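Local coordinates for DUF4276 family protein (Pyrococcus horikoshii, PDB 2P62) that is of unknown function but belongs to the DUF3226 family of the Toprim-like clan, whose fold is also found in several enzymes that act on nucleic acids, at residues A[23-28]-A[235-240]; A[2-7]-A[56-61]; A[91-96]-A[130-135]. One frame throughout, in Å; residues are numbered along the deposited sequence.

Interaction 1 of 3, residues A[23-28]-A[235-240]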
loop_
_atom_site.group_PDB
_atom_site.type_symbol
_atom_site.label_atom_id
_atom_site.label_comp_id
_atom_site.label_asym_id
_atom_site.label_seq_id
_atom_site.Cartn_x
_atom_site.Cartn_y
_atom_site.Cartn_z
ATOM N N LYS A 23 -5.948 -11.049 -16.165
ATOM C CA LYS A 23 -7.268 -10.758 -16.702
ATOM C C LYS A 23 -7.382 -10.580 -18.206
ATOM O O LYS A 23 -8.471 -10.697 -18.765
ATOM C CB LYS A 23 -7.843 -9.534 -15.984
ATOM C CG LYS A 23 -7.952 -9.710 -14.465
ATOM C CD LYS A 23 -8.854 -10.889 -14.083
ATOM C CE LYS A 23 -9.023 -11.033 -12.561
ATOM N NZ LYS A 23 -7.766 -11.427 -11.873
ATOM N N LEU A 24 -6.266 -10.313 -18.868
ATOM C CA LEU A 24 -6.300 -10.128 -20.310
ATOM C C LEU A 24 -5.657 -11.289 -21.078
ATOM O O LEU A 24 -6.126 -11.648 -22.154
ATOM C CB LEU A 24 -5.607 -8.821 -20.673
ATOM C CG LEU A 24 -5.899 -8.289 -22.073
ATOM C CD1 LEU A 24 -7.369 -7.872 -22.180
ATOM C CD2 LEU A 24 -5.000 -7.107 -22.344
ATOM N N TYR A 25 -4.595 -11.885 -20.538
ATOM C CA TYR A 25 -3.945 -12.992 -21.241
ATOM C C TYR A 25 -4.111 -14.381 -20.642
ATOM O O TYR A 25 -3.451 -15.309 -21.080
ATOM C CB TYR A 25 -2.449 -12.704 -21.462
ATOM C CG TYR A 25 -2.203 -11.505 -22.340
ATOM C CD1 TYR A 25 -2.026 -10.247 -21.786
ATOM C CD2 TYR A 25 -2.229 -11.615 -23.729
ATOM C CE1 TYR A 25 -1.885 -9.123 -22.586
ATOM C CE2 TYR A 25 -2.090 -10.489 -24.547
ATOM C CZ TYR A 25 -1.921 -9.246 -23.962
ATOM O OH TYR A 25 -1.798 -8.116 -24.737
ATOM N N GLY A 26 -4.975 -14.522 -19.642
ATOM C CA GLY A 26 -5.209 -15.829 -19.056
ATOM C C GLY A 26 -4.144 -16.395 -18.140
ATOM O O GLY A 26 -4.212 -17.560 -17.762
ATOM N N PHE A 27 -3.155 -15.601 -17.770
ATOM C CA PHE A 27 -2.133 -16.117 -16.880
ATOM C C PHE A 27 -2.680 -16.271 -15.460
ATOM O O PHE A 27 -3.521 -15.485 -15.019
ATOM C CB PHE A 27 -0.917 -15.189 -16.900
ATOM C CG PHE A 27 0.108 -15.565 -17.927
ATOM C CD1 PHE A 27 1.218 -16.318 -17.565
ATOM C CD2 PHE A 27 -0.046 -15.196 -19.256
ATOM C CE1 PHE A 27 2.167 -16.703 -18.511
ATOM C CE2 PHE A 27 0.897 -15.577 -20.214
ATOM C CZ PHE A 27 2.006 -16.332 -19.840
ATOM N N ARG A 28 -2.212 -17.297 -14.753
ATOM C CA ARG A 28 -2.649 -17.553 -13.382
ATOM C C ARG A 28 -1.468 -17.566 -12.406
ATOM O O ARG A 28 -0.359 -17.956 -12.766
ATOM C CB ARG A 28 -3.390 -18.890 -13.315
ATOM C CG ARG A 28 -4.141 -19.114 -12.009
ATOM C CD ARG A 28 -5.095 -17.950 -11.712
ATOM N NE ARG A 28 -4.553 -16.982 -10.752
ATOM C CZ ARG A 28 -4.894 -15.696 -10.720
ATOM N NH1 ARG A 28 -5.769 -15.218 -11.600
ATOM N NH2 ARG A 28 -4.380 -14.894 -9.795
ATOM N N LEU A 235 4.922 -5.126 -26.434
ATOM C CA LEU A 235 5.696 -5.595 -25.282
ATOM C C LEU A 235 4.963 -6.766 -24.606
ATOM O O LEU A 235 5.561 -7.794 -24.271
ATOM C CB LEU A 235 5.871 -4.464 -24.260
ATOM C CG LEU A 235 6.442 -4.891 -22.897
ATOM C CD1 LEU A 235 7.947 -5.136 -23.028
ATOM C CD2 LEU A 235 6.174 -3.822 -21.851
ATOM N N LEU A 236 3.664 -6.590 -24.392
ATOM C CA LEU A 236 2.854 -7.619 -23.764
ATOM C C LEU A 236 2.823 -8.870 -24.622
ATOM O O LEU A 236 2.969 -9.986 -24.117
ATOM C CB LEU A 236 1.427 -7.106 -23.548
ATOM C CG LEU A 236 1.310 -5.998 -22.492
ATOM C CD1 LEU A 236 0.001 -5.232 -22.636
ATOM C CD2 LEU A 236 1.437 -6.639 -21.121
ATOM N N GLU A 237 2.645 -8.685 -25.924
ATOM C CA GLU A 237 2.574 -9.822 -26.832
ATOM C C GLU A 237 3.898 -10.575 -26.913
ATOM O O GLU A 237 3.928 -11.734 -27.306
ATOM C CB GLU A 237 2.107 -9.360 -28.218
ATOM C CG GLU A 237 0.762 -8.637 -28.173
ATOM C CD GLU A 237 0.232 -8.263 -29.544
ATOM O OE1 GLU A 237 1.044 -7.887 -30.420
ATOM O OE2 GLU A 237 -1.000 -8.327 -29.742
ATOM N N ARG A 238 4.982 -9.915 -26.515
ATOM C CA ARG A 238 6.300 -10.533 -26.518
ATOM C C ARG A 238 6.448 -11.372 -25.247
ATOM O O ARG A 238 6.880 -12.531 -25.293
ATOM C CB ARG A 238 7.385 -9.457 -26.561
ATOM C CG ARG A 238 8.559 -9.808 -27.447
ATOM C CD ARG A 238 8.065 -10.121 -28.846
ATOM N NE ARG A 238 9.139 -10.491 -29.762
ATOM C CZ ARG A 238 10.000 -9.632 -30.295
ATOM N NH1 ARG A 238 10.938 -10.074 -31.121
ATOM N NH2 ARG A 238 9.920 -8.335 -30.010
ATOM N N MET A 239 6.083 -10.763 -24.117
ATOM C CA MET A 239 6.132 -11.409 -22.811
ATOM C C MET A 239 5.379 -12.732 -22.913
ATOM O O MET A 239 5.872 -13.780 -22.495
ATOM C CB MET A 239 5.474 -10.513 -21.746
ATOM C CG MET A 239 6.158 -9.159 -21.481
ATOM S SD MET A 239 5.261 -8.170 -20.237
ATOM C CE MET A 239 6.625 -7.244 -19.476
ATOM N N VAL A 240 4.182 -12.681 -23.483
ATOM C CA VAL A 240 3.380 -13.878 -23.642
ATOM C C VAL A 240 3.676 -14.467 -25.016
ATOM O O VAL A 240 4.261 -13.803 -25.865
ATOM C CB VAL A 240 1.891 -13.552 -23.519
ATOM C CG1 VAL A 240 1.082 -14.819 -23.610
ATOM C CG2 VAL A 240 1.632 -12.867 -22.192
#
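Both methyls of Val240 converge on one carbon at the rim of the Phe27 ring: Phe27 CE2 lies 3.4 Å from Val240 CG2 and, on the other branch, 3.5 Å from Val240 CG1. The two side chains reach toward each other tip to tip, with CG1 lying in the plane of the ring at its edge and CG2 meeting it obliquely. Val240 CG1 stands anti to its backbone N (chi1 -177°), which leaves CG2 anti to the carbonyl carbon and near Tyr25 as well, 4.1 Å from Tyr25 CG. Tyr25 thus meets the valine with the root of its ring and carries the phenol on to the preceding turn of the helix. There Tyr25 OH comes to 3.6 Å from Leu236 CB, the two side chains crossing at about a right angle, and Leu236 CD1 lies a little farther from the same oxygen. Val240 N is hydrogen-bonded to Leu236 O, 3.0 Å, so the two partners of Tyr25 sit one helical turn apart, although Val240 itself has already left helical phi/psi. Side chains make the contact, since even the nearest CA atoms, those of Tyr25 and Val240, are 7.8 Å apart. The total buried area is a modest 250 Å².

Helix 11-23 packs against the same end of helix 233-239, with Leu21 touching Val240 and Leu20 touching Leu236. Leu227 of helix 220-229 meets both Leu24 and Leu236, and Arg28 pairs through its backbone with Glu54, leading the loop into the edge of the sheet.

Interaction 2 of 3, residues A[2-7]-A[56-61]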
loop_
_atom_site.group_PDB
_atom_site.type_symbol
_atom_site.label_atom_id
_atom_site.label_comp_id
_atom_site.label_asym_id
_atom_site.label_seq_id
_atom_site.Cartn_x
_atom_site.Cartn_y
_atom_site.Cartn_z
ATOM N N ARG A 2 9.068 -22.844 -19.600
ATOM C CA ARG A 2 9.863 -21.730 -20.124
ATOM C C ARG A 2 9.734 -20.628 -19.086
ATOM O O ARG A 2 8.632 -20.335 -18.613
ATOM C CB ARG A 2 9.306 -21.210 -21.447
ATOM C CG ARG A 2 9.589 -22.085 -22.635
ATOM C CD ARG A 2 8.316 -22.401 -23.388
ATOM N NE ARG A 2 7.604 -21.221 -23.885
ATOM C CZ ARG A 2 8.165 -20.243 -24.585
ATOM N NH1 ARG A 2 9.454 -20.285 -24.858
ATOM N NH2 ARG A 2 7.433 -19.250 -25.060
ATOM N N ILE A 3 10.854 -20.017 -18.732
ATOM C CA ILE A 3 10.842 -18.968 -17.731
ATOM C C ILE A 3 11.284 -17.634 -18.293
ATOM O O ILE A 3 12.301 -17.551 -18.978
ATOM C CB ILE A 3 11.782 -19.286 -16.557
ATOM C CG1 ILE A 3 11.475 -20.657 -15.966
ATOM C CG2 ILE A 3 11.608 -18.237 -15.473
ATOM C CD1 ILE A 3 12.478 -21.059 -14.933
ATOM N N LYS A 4 10.512 -16.597 -17.984
ATOM C CA LYS A 4 10.810 -15.237 -18.404
ATOM C C LYS A 4 10.800 -14.375 -17.144
ATOM O O LYS A 4 9.900 -14.492 -16.311
ATOM C CB LYS A 4 9.749 -14.731 -19.378
ATOM C CG LYS A 4 9.577 -15.594 -20.610
ATOM C CD LYS A 4 8.717 -14.896 -21.634
ATOM C CE LYS A 4 8.492 -15.775 -22.861
ATOM N NZ LYS A 4 7.716 -15.018 -23.885
ATOM N N LEU A 5 11.810 -13.522 -17.006
ATOM C CA LEU A 5 11.930 -12.643 -15.851
ATOM C C LEU A 5 11.496 -11.211 -16.179
ATOM O O LEU A 5 11.944 -10.616 -17.164
ATOM C CB LEU A 5 13.381 -12.647 -15.349
ATOM C CG LEU A 5 13.733 -11.788 -14.128
ATOM C CD1 LEU A 5 12.897 -12.245 -12.930
ATOM C CD2 LEU A 5 15.227 -11.912 -13.814
ATOM N N ILE A 6 10.608 -10.674 -15.348
ATOM C CA ILE A 6 10.113 -9.313 -15.508
ATOM C C ILE A 6 10.511 -8.494 -14.281
ATOM O O ILE A 6 10.106 -8.794 -13.157
ATOM C CB ILE A 6 8.580 -9.276 -15.666
ATOM C CG1 ILE A 6 8.159 -10.172 -16.839
ATOM C CG2 ILE A 6 8.126 -7.831 -15.890
ATOM C CD1 ILE A 6 6.674 -10.115 -17.196
ATOM N N ILE A 7 11.321 -7.465 -14.510
ATOM C CA ILE A 7 11.801 -6.602 -13.439
ATOM C C ILE A 7 11.184 -5.213 -13.516
ATOM O O ILE A 7 11.351 -4.505 -14.508
ATOM C CB ILE A 7 13.334 -6.442 -13.495
ATOM C CG1 ILE A 7 14.005 -7.823 -13.550
ATOM C CG2 ILE A 7 13.806 -5.648 -12.270
ATOM C CD1 ILE A 7 15.513 -7.779 -13.775
ATOM N N ASP A 56 -0.009 -22.306 -19.861
ATOM C CA ASP A 56 0.526 -23.258 -20.825
ATOM C C ASP A 56 1.943 -23.632 -20.382
ATOM O O ASP A 56 2.122 -24.136 -19.275
ATOM C CB ASP A 56 0.540 -22.661 -22.242
ATOM C CG ASP A 56 -0.860 -22.326 -22.761
ATOM O OD1 ASP A 56 -1.733 -23.222 -22.755
ATOM O OD2 ASP A 56 -1.086 -21.162 -23.180
ATOM N N ASN A 57 2.946 -23.385 -21.224
ATOM C CA ASN A 57 4.319 -23.725 -20.862
ATOM C C ASN A 57 5.211 -22.514 -20.565
ATOM O O ASN A 57 6.443 -22.604 -20.612
ATOM C CB ASN A 57 4.964 -24.597 -21.954
ATOM C CG ASN A 57 5.357 -23.812 -23.201
ATOM O OD1 ASN A 57 5.942 -24.372 -24.140
ATOM N ND2 ASN A 57 5.046 -22.525 -23.221
ATOM N N ILE A 58 4.586 -21.382 -20.252
ATOM C CA ILE A 58 5.328 -20.167 -19.933
ATOM C C ILE A 58 5.141 -19.707 -18.493
ATOM O O ILE A 58 4.015 -19.552 -18.019
ATOM C CB ILE A 58 4.912 -18.987 -20.822
ATOM C CG1 ILE A 58 5.295 -19.254 -22.285
ATOM C CG2 ILE A 58 5.565 -17.700 -20.296
ATOM C CD1 ILE A 58 4.915 -18.122 -23.225
ATOM N N ALA A 59 6.257 -19.471 -17.811
ATOM C CA ALA A 59 6.237 -18.975 -16.440
ATOM C C ALA A 59 6.838 -17.569 -16.434
ATOM O O ALA A 59 7.936 -17.357 -16.939
ATOM C CB ALA A 59 7.053 -19.890 -15.530
ATOM N N LEU A 60 6.102 -16.608 -15.885
ATOM C CA LEU A 60 6.589 -15.240 -15.791
ATOM C C LEU A 60 6.913 -14.946 -14.335
ATOM O O LEU A 60 6.039 -14.997 -13.469
ATOM C CB LEU A 60 5.536 -14.250 -16.286
ATOM C CG LEU A 60 5.137 -14.418 -17.751
ATOM C CD1 LEU A 60 3.960 -13.523 -18.058
ATOM C CD2 LEU A 60 6.320 -14.113 -18.654
ATOM N N VAL A 61 8.182 -14.660 -14.070
ATOM C CA VAL A 61 8.634 -14.344 -12.728
ATOM C C VAL A 61 8.797 -12.833 -12.665
ATOM O O VAL A 61 9.669 -12.269 -13.315
ATOM C CB VAL A 61 9.980 -15.034 -12.428
ATOM C CG1 VAL A 61 10.440 -14.687 -11.018
ATOM C CG2 VAL A 61 9.826 -16.553 -12.574
#
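Arg2 and Lys4 each turn both backbone polar atoms toward segment 56-61, and with Ile6 N they account for five hydrogen bonds to that segment. Arg2 N binds Asn57 O and Arg2 O receives Ala59 N; Lys4 then repeats the pattern one step on, its N donating to Ala59 O at 2.9 Å and its O accepting Val61 N at 2.8 Å. Ile6 N closes the series on Val61 O at 2.7 Å, with an almost straight N-H...O angle of 177°. The alternation is that of a parallel pair, and the segment axes run 24° apart. CA-H...O contacts fill in between, such as Ile3 CA to Ala59 O at 3.4 Å.

Apolar contacts divide between the two faces. On one, Ile3 CG2 lies 3.8 Å from Val61 CG2, while Leu5, its chi2 near 60°, brings CD1 to 4.0 Å from Val61 CG1. On the other, Lys4 and Leu60 lie side by side pointing the same way, and Leu60 CD2 rests 3.6 Å from Lys4 CB and also near its CD.

The charged ends find partners beyond this pair. Arg2 bends over Ile58, with NH2 3.3 Å from Ile58 CD1, and its NH1 forms a salt bridge with Glu90. Lys4 is extended beyond CG, and the NZ of this buried residue forms a salt bridge with Glu91 and hydrogen bonds with the backbone oxygens of Met239 and Gly241.

Strand 2-7 lies between 58-63 and 89-97, all three parallel, and helix 71-84 links the outer two in a beta-alpha-beta crossover that skips over it. Such an alpha/beta core is consistent with a Toprim-like fold.

Interaction 3 of 3, residues A[91-96]-A[130-135]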
loop_
_atom_site.group_PDB
_atom_site.type_symbol
_atom_site.label_atom_id
_atom_site.label_comp_id
_atom_site.label_asym_id
_atom_site.label_seq_id
_atom_site.Cartn_x
_atom_site.Cartn_y
_atom_site.Cartn_z
ATOM N N GLU A 91 14.164 -14.972 -21.523
ATOM C CA GLU A 91 13.934 -13.556 -21.742
ATOM C C GLU A 91 13.892 -12.820 -20.416
ATOM O O GLU A 91 13.458 -13.355 -19.391
ATOM C CB GLU A 91 12.627 -13.305 -22.531
ATOM C CG GLU A 91 12.528 -14.083 -23.846
ATOM C CD GLU A 91 11.318 -13.739 -24.707
ATOM O OE1 GLU A 91 10.195 -13.596 -24.164
ATOM O OE2 GLU A 91 11.493 -13.631 -25.947
ATOM N N VAL A 92 14.384 -11.591 -20.450
ATOM C CA VAL A 92 14.388 -10.735 -19.286
ATOM C C VAL A 92 13.887 -9.371 -19.733
ATOM O O VAL A 92 14.387 -8.796 -20.704
ATOM C CB VAL A 92 15.804 -10.567 -18.676
ATOM C CG1 VAL A 92 15.739 -9.572 -17.531
ATOM C CG2 VAL A 92 16.332 -11.908 -18.162
ATOM N N TYR A 93 12.875 -8.874 -19.028
ATOM C CA TYR A 93 12.294 -7.571 -19.316
ATOM C C TYR A 93 12.665 -6.613 -18.192
ATOM O O TYR A 93 12.539 -6.947 -17.023
ATOM C CB TYR A 93 10.764 -7.678 -19.432
ATOM C CG TYR A 93 10.314 -8.510 -20.606
ATOM C CD1 TYR A 93 10.297 -9.905 -20.525
ATOM C CD2 TYR A 93 10.000 -7.916 -21.832
ATOM C CE1 TYR A 93 9.999 -10.688 -21.630
ATOM C CE2 TYR A 93 9.695 -8.699 -22.955
ATOM C CZ TYR A 93 9.703 -10.085 -22.847
ATOM O OH TYR A 93 9.473 -10.887 -23.951
ATOM N N VAL A 94 13.144 -5.430 -18.542
ATOM C CA VAL A 94 13.497 -4.448 -17.526
ATOM C C VAL A 94 12.675 -3.199 -17.818
ATOM O O VAL A 94 12.905 -2.521 -18.811
ATOM C CB VAL A 94 15.004 -4.135 -17.567
ATOM C CG1 VAL A 94 15.367 -3.159 -16.445
ATOM C CG2 VAL A 94 15.803 -5.425 -17.406
ATOM N N VAL A 95 11.702 -2.917 -16.956
ATOM C CA VAL A 95 10.805 -1.781 -17.130
ATOM C C VAL A 95 11.069 -0.655 -16.154
ATOM O O VAL A 95 11.133 -0.867 -14.940
ATOM C CB VAL A 95 9.345 -2.231 -16.978
ATOM C CG1 VAL A 95 8.398 -1.028 -17.072
ATOM C CG2 VAL A 95 9.031 -3.275 -18.057
ATOM N N ARG A 96 11.204 0.549 -16.697
ATOM C CA ARG A 96 11.474 1.728 -15.890
ATOM C C ARG A 96 10.840 2.952 -16.529
ATOM O O ARG A 96 10.757 3.045 -17.753
ATOM C CB ARG A 96 12.989 1.954 -15.760
ATOM C CG ARG A 96 13.333 3.154 -14.878
ATOM C CD ARG A 96 14.824 3.358 -14.704
ATOM N NE ARG A 96 15.451 3.945 -15.889
ATOM C CZ ARG A 96 16.735 4.289 -15.964
ATOM N NH1 ARG A 96 17.539 4.110 -14.926
ATOM N NH2 ARG A 96 17.216 4.808 -17.081
ATOM N N LYS A 130 17.421 -13.041 -24.294
ATOM C CA LYS A 130 16.932 -11.785 -24.857
ATOM C C LYS A 130 16.552 -10.794 -23.756
ATOM O O LYS A 130 15.592 -11.006 -23.024
ATOM C CB LYS A 130 15.718 -12.029 -25.762
ATOM C CG LYS A 130 16.043 -12.658 -27.097
ATOM C CD LYS A 130 14.810 -12.740 -27.974
ATOM C CE LYS A 130 15.116 -13.511 -29.243
ATOM N NZ LYS A 130 15.723 -14.827 -28.900
ATOM N N ILE A 131 17.308 -9.708 -23.642
ATOM C CA ILE A 131 17.029 -8.697 -22.633
ATOM C C ILE A 131 16.295 -7.515 -23.268
ATOM O O ILE A 131 16.798 -6.869 -24.192
ATOM C CB ILE A 131 18.336 -8.241 -21.962
ATOM C CG1 ILE A 131 19.029 -9.468 -21.343
ATOM C CG2 ILE A 131 18.034 -7.200 -20.879
ATOM C CD1 ILE A 131 20.495 -9.259 -20.863
ATOM N N TYR A 132 15.091 -7.248 -22.774
ATOM C CA TYR A 132 14.284 -6.169 -23.310
ATOM C C TYR A 132 14.182 -4.960 -22.404
ATOM O O TYR A 132 13.484 -4.976 -21.395
ATOM C CB TYR A 132 12.868 -6.663 -23.625
ATOM C CG TYR A 132 12.776 -7.649 -24.764
ATOM C CD1 TYR A 132 12.692 -7.211 -26.089
ATOM C CD2 TYR A 132 12.748 -9.031 -24.520
ATOM C CE1 TYR A 132 12.574 -8.121 -27.138
ATOM C CE2 TYR A 132 12.633 -9.945 -25.567
ATOM C CZ TYR A 132 12.543 -9.481 -26.869
ATOM O OH TYR A 132 12.405 -10.380 -27.901
ATOM N N PRO A 133 14.913 -3.899 -22.737
ATOM C CA PRO A 133 14.829 -2.700 -21.900
ATOM C C PRO A 133 13.622 -1.891 -22.388
ATOM O O PRO A 133 13.489 -1.610 -23.578
ATOM C CB PRO A 133 16.177 -2.012 -22.124
ATOM C CG PRO A 133 16.608 -2.487 -23.489
ATOM C CD PRO A 133 16.116 -3.904 -23.591
ATOM N N TYR A 134 12.720 -1.548 -21.475
ATOM C CA TYR A 134 11.533 -0.809 -21.865
ATOM C C TYR A 134 11.238 0.399 -20.989
ATOM O O TYR A 134 11.222 0.302 -19.765
ATOM C CB TYR A 134 10.331 -1.756 -21.872
ATOM C CG TYR A 134 9.048 -1.133 -22.357
ATOM C CD1 TYR A 134 8.149 -0.554 -21.461
ATOM C CD2 TYR A 134 8.741 -1.098 -23.719
ATOM C CE1 TYR A 134 6.969 0.044 -21.911
ATOM C CE2 TYR A 134 7.566 -0.500 -24.179
ATOM C CZ TYR A 134 6.688 0.066 -23.270
ATOM O OH TYR A 134 5.522 0.642 -23.717
ATOM N N GLY A 135 11.010 1.541 -21.634
ATOM C CA GLY A 135 10.700 2.760 -20.908
ATOM C C GLY A 135 9.195 2.959 -20.852
ATOM O O GLY A 135 8.543 2.988 -21.893
#
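Tyr93 and Tyr132 lie side by side on one face of this parallel strand pair, pointing the same way. Their ring planes differ by 10° and the centroids are 4.9 Å apart, but the rings are slid so far that they barely overlap. The touching is local: Tyr93 CE2 sits 3.4 Å from Tyr132 CD2, and Tyr93 CD2 is 3.6 Å from Tyr132 CB. Both rings leave the backbone alike, CG anti to the carbonyl carbon (chi1 -65° and -68°), which sets them alongside each other.

Polar contacts continue from this pair. Tyr93 OH donates to Glu91 OE1 at 2.8 Å, approaching from above the carboxylate plane, and that oxygen also forms a salt bridge with Lys4, so two donors fix it. The second oxygen, Glu91 OE2, lies at the edge of the Tyr132 ring, 3.9 Å from CE2. Lys130 adds its CD at 4.0 Å from Glu91 OE2, although its ammonium group stays too distant for a salt bridge.

The backbones are joined by five hydrogen bonds, running from Val92 N with Lys130 O to Arg96 N with Tyr134 O, the latter 3.1 Å. Tyr132 and Tyr134 use both N and O here. Pro133, which has no N-H to give, falls between them where the pairing with 91-96 calls for none. On the opposite face the contact is aliphatic, with Val92 CB 4.3 Å from Ile131 CG1.

Strand 2-7 borders 89-97 on its other side, and 123-126 borders 129-136. Helix 104-109 packs on the Val94 and Ile131 face, where Trp107 also takes a cation-pi contact from Arg96; helix 233-239 packs on the tyrosine face through Leu235 and Arg238.

How the interactions relate
Interactions 2 and 3 belong to one sheet, since strands 2-7 and 89-97 are neighbours: Leu5 O lies 2.7 Å from Tyr93 N and Ile7 N 2.8 Å from Tyr93 O, probable hydrogen bonds, with the contact centres about 13 Å apart. Interaction 1 brings the C-terminal helix onto the face of that sheet bearing Lys4 and Tyr93. Its centre is about 10 Å from that of interaction 2, and Met239 O approaches Lys4 NZ to 2.6 Å. Toward interaction 3, about 15 Å between centres, Arg238 CZ reaches 3.5 Å from Tyr132 OH. Along the chain, interaction 3 is nested within the loop closed by interaction 1, whereas interactions 1 and 2 alternate their segments.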